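Local coordinates for protein importin subunit beta-1 (Saccharomyces cerevisiae, PDB 5OWU) that carries proteins into the nucleus through nuclear pores, working with importin alpha, which recognises the classical nuclear localization signal of the cargo, at residues 194-198 and 231-237. Coordinates in Å, arbitrary orientation, origin at the centre of the assembly. Residues are numbered along the deposited sequence.
Sequences SKAVR and EATQAED
Two long basic side chains from the first turn of a helix reach across to acidic partners at a helix-loop-helix corner. S194 is the N-cap of helix 195-208: in rotamer t its OG accepts from V197 N (3.2 Å), a task suited to a short hydroxyl, while R198 N is hydrogen-bonded to S194 O (3.0 Å). Helix 219-233 ends at T233; Q234 leaves helical geometry, A235 is extended, and D237 N-caps the next helix. The nearest CA pairs are K195–D237 (7.8 Å) and R198–A232 (8.7 Å), gaps that long side chains can span. K195 is m at chi1 and then t throughout, so it stands fully stretched with NZ 2.7 Å from D237 OD1, a hydrogen-bonded salt bridge. Aspartate suits D237 (chi1 t) because OD2 can cap V240 N while OD1 serves the lysine. R198 (m, t, p, chi4 near 180°) sends NH2 to E231 OE2, also a 2.7 Å salt bridge, at the guanidinium edge. E231 (t, m) points its CB sideways, but glutamate is long enough to swing its carboxylate to the arginine. A water accepts from R198 NH1 (2.4 Å) and donates to E231 OE1 (2.8 Å). Alanines leave room: A232 CB lies 3.9 Å from R198 NH2 and A235 CB 3.8 Å from R198 NH1. Salt bridges and water thus tie the second helix of HEAT 5 to the first of HEAT 6 and its following turn, linking consecutive solenoid repeats. Arginine's several donors let R198 NE also hydrogen-bond A188 O of helix 177-188; E231 packs against the Nup1 chain, V197 rests on helix 149-165, and A232 and A235 meet helix 238-255.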
ATOM      1  N   SER A 194     -17.115  -9.206  32.426  1.00 56.74           N
ATOM      2  CA  SER A 194     -17.504  -9.753  31.133  1.00 52.51           C
ATOM      3  C   SER A 194     -16.346  -9.647  30.149  1.00 63.27           C
ATOM      4  O   SER A 194     -15.849  -8.547  29.881  1.00 58.61           O
ATOM      5  CB  SER A 194     -18.726  -9.022  30.585  1.00 50.28           C
ATOM      6  OG  SER A 194     -18.928  -9.369  29.229  1.00 50.73           O
ATOM      7  N   LYS A 195     -15.932 -10.791  29.595  1.00 58.54           N
ATOM      8  CA  LYS A 195     -14.880 -10.784  28.586  1.00 56.22           C
ATOM      9  C   LYS A 195     -15.310  -9.997  27.355  1.00 52.87           C
ATOM     10  O   LYS A 195     -14.501  -9.275  26.761  1.00 54.91           O
ATOM     11  CB  LYS A 195     -14.510 -12.216  28.201  1.00 61.18           C
ATOM     12  CG  LYS A 195     -13.962 -13.035  29.361  1.00 67.43           C
ATOM     13  CD  LYS A 195     -13.505 -14.416  28.913  1.00 82.22           C
ATOM     14  CE  LYS A 195     -12.838 -15.179  30.056  1.00 81.22           C
ATOM     15  NZ  LYS A 195     -12.073 -16.375  29.586  1.00 79.01           N
ATOM     16  N   ALA A 196     -16.576 -10.126  26.953  1.00 46.43           N
ATOM     17  CA  ALA A 196     -17.069  -9.344  25.826  1.00 47.57           C
ATOM     18  C   ALA A 196     -16.927  -7.852  26.097  1.00 39.67           C
ATOM     19  O   ALA A 196     -16.548  -7.085  25.204  1.00 48.12           O
ATOM     20  CB  ALA A 196     -18.526  -9.700  25.534  1.00 49.98           C
ATOM     21  N   VAL A 197     -17.198  -7.429  27.334  1.00 44.66           N
ATOM     22  CA  VAL A 197     -17.135  -6.009  27.664  1.00 44.19           C
ATOM     23  C   VAL A 197     -15.692  -5.522  27.661  1.00 46.06           C
ATOM     24  O   VAL A 197     -15.397  -4.448  27.128  1.00 40.43           O
ATOM     25  CB  VAL A 197     -17.826  -5.730  29.013  1.00 43.85           C
ATOM     26  CG1 VAL A 197     -17.649  -4.267  29.417  1.00 35.22           C
ATOM     27  CG2 VAL A 197     -19.314  -6.057  28.930  1.00 47.43           C
ATOM     28  N   ARG A 198     -14.771  -6.289  28.261  1.00 38.23           N
ATOM     29  CA  ARG A 198     -13.366  -5.893  28.244  1.00 43.03           C
ATOM     30  C   ARG A 198     -12.837  -5.824  26.820  1.00 35.54           C
ATOM     31  O   ARG A 198     -12.079  -4.909  26.476  1.00 44.34           O
ATOM     32  CB  ARG A 198     -12.517  -6.863  29.067  1.00 44.15           C
ATOM     33  CG  ARG A 198     -12.734  -6.797  30.563  1.00 50.48           C
ATOM     34  CD  ARG A 198     -11.574  -7.446  31.305  1.00 45.18           C
ATOM     35  NE  ARG A 198     -10.502  -6.491  31.578  1.00 35.88           N
ATOM     36  CZ  ARG A 198      -9.346  -6.797  32.155  1.00 44.92           C
ATOM     37  NH1 ARG A 198      -9.083  -8.044  32.521  1.00 46.69           N
ATOM     38  NH2 ARG A 198      -8.445  -5.848  32.365  1.00 51.00           N
ATOM     39  N   GLU A 231      -2.049  -4.039  32.677  1.00 42.98           N
ATOM     40  CA  GLU A 231      -2.869  -4.952  33.454  1.00 46.85           C
ATOM     41  C   GLU A 231      -3.628  -5.864  32.501  1.00 47.65           C
ATOM     42  O   GLU A 231      -3.656  -7.084  32.694  1.00 45.11           O
ATOM     43  CB  GLU A 231      -3.827  -4.165  34.361  1.00 47.59           C
ATOM     44  CG  GLU A 231      -4.552  -5.007  35.404  1.00 57.41           C
ATOM     45  CD  GLU A 231      -5.424  -6.096  34.790  1.00 62.54           C
ATOM     46  OE1 GLU A 231      -5.279  -7.276  35.177  1.00 53.94           O
ATOM     47  OE2 GLU A 231      -6.250  -5.772  33.910  1.00 69.69           O
ATOM     48  N   ALA A 232      -4.222  -5.288  31.453  1.00 38.89           N
ATOM     49  CA  ALA A 232      -4.998  -6.104  30.524  1.00 42.80           C
ATOM     50  C   ALA A 232      -4.116  -7.071  29.743  1.00 40.95           C
ATOM     51  O   ALA A 232      -4.554  -8.185  29.431  1.00 36.52           O
ATOM     52  CB  ALA A 232      -5.791  -5.219  29.561  1.00 40.73           C
ATOM     53  N   THR A 233      -2.884  -6.679  29.404  1.00 39.96           N
ATOM     54  CA  THR A 233      -2.012  -7.613  28.697  1.00 40.05           C
ATOM     55  C   THR A 233      -1.639  -8.803  29.562  1.00 47.89           C
ATOM     56  O   THR A 233      -1.271  -9.851  29.022  1.00 51.89           O
ATOM     57  CB  THR A 233      -0.717  -6.947  28.232  1.00 44.76           C
ATOM     58  OG1 THR A 233       0.066  -6.579  29.371  1.00 39.86           O
ATOM     59  CG2 THR A 233      -1.002  -5.728  27.366  1.00 43.44           C
ATOM     60  N   GLN A 234      -1.703  -8.665  30.884  1.00 50.88           N
ATOM     61  CA  GLN A 234      -1.448  -9.803  31.763  1.00 51.53           C
ATOM     62  C   GLN A 234      -2.720 -10.558  32.159  1.00 57.61           C
ATOM     63  O   GLN A 234      -2.653 -11.443  33.017  1.00 51.42           O
ATOM     64  CB  GLN A 234      -0.709  -9.339  33.018  1.00 41.25           C
ATOM     65  CG  GLN A 234       0.507  -8.460  32.722  1.00 48.09           C
ATOM     66  CD  GLN A 234       1.518  -9.149  31.828  1.00 55.36           C
ATOM     67  OE1 GLN A 234       2.112 -10.156  32.209  1.00 62.58           O
ATOM     68  NE2 GLN A 234       1.714  -8.611  30.625  1.00 56.48           N
ATOM     69  N   ALA A 235      -3.864 -10.254  31.546  1.00 53.45           N
ATOM     70  CA  ALA A 235      -5.106 -10.936  31.897  1.00 48.66           C
ATOM     71  C   ALA A 235      -5.054 -12.410  31.497  1.00 49.48           C
ATOM     72  O   ALA A 235      -4.292 -12.821  30.618  1.00 47.29           O
ATOM     73  CB  ALA A 235      -6.304 -10.263  31.227  1.00 53.93           C
ATOM     74  N   GLU A 236      -5.899 -13.211  32.153  1.00 57.98           N
ATOM     75  CA  GLU A 236      -5.882 -14.652  31.921  1.00 61.19           C
ATOM     76  C   GLU A 236      -6.456 -15.005  30.555  1.00 59.77           C
ATOM     77  O   GLU A 236      -5.963 -15.925  29.890  1.00 60.38           O
ATOM     78  CB  GLU A 236      -6.657 -15.379  33.022  1.00 67.36           C
ATOM     79  CG  GLU A 236      -6.063 -15.231  34.418  1.00 76.65           C
ATOM     80  CD  GLU A 236      -4.636 -15.746  34.515  1.00 81.79           C
ATOM     81  OE1 GLU A 236      -3.756 -14.984  34.970  1.00 82.02           O
ATOM     82  OE2 GLU A 236      -4.394 -16.911  34.131  1.00 77.95           O
ATOM     83  N   ASP A 237      -7.489 -14.292  30.116  1.00 51.20           N
ATOM     84  CA  ASP A 237      -8.150 -14.627  28.863  1.00 49.56           C
ATOM     85  C   ASP A 237      -7.313 -14.159  27.678  1.00 57.35           C
ATOM     86  O   ASP A 237      -6.861 -13.011  27.638  1.00 47.99           O
ATOM     87  CB  ASP A 237      -9.539 -14.001  28.801  1.00 50.23           C
ATOM     88  CG  ASP A 237     -10.227 -14.269  27.490  1.00 52.36           C
ATOM     89  OD1 ASP A 237     -10.887 -15.320  27.377  1.00 59.81           O
ATOM     90  OD2 ASP A 237     -10.095 -13.438  26.568  1.00 55.90           O
TER
HETATM   91  O   HOH W   1      -7.376  -8.707  34.105  1.00 56.74           O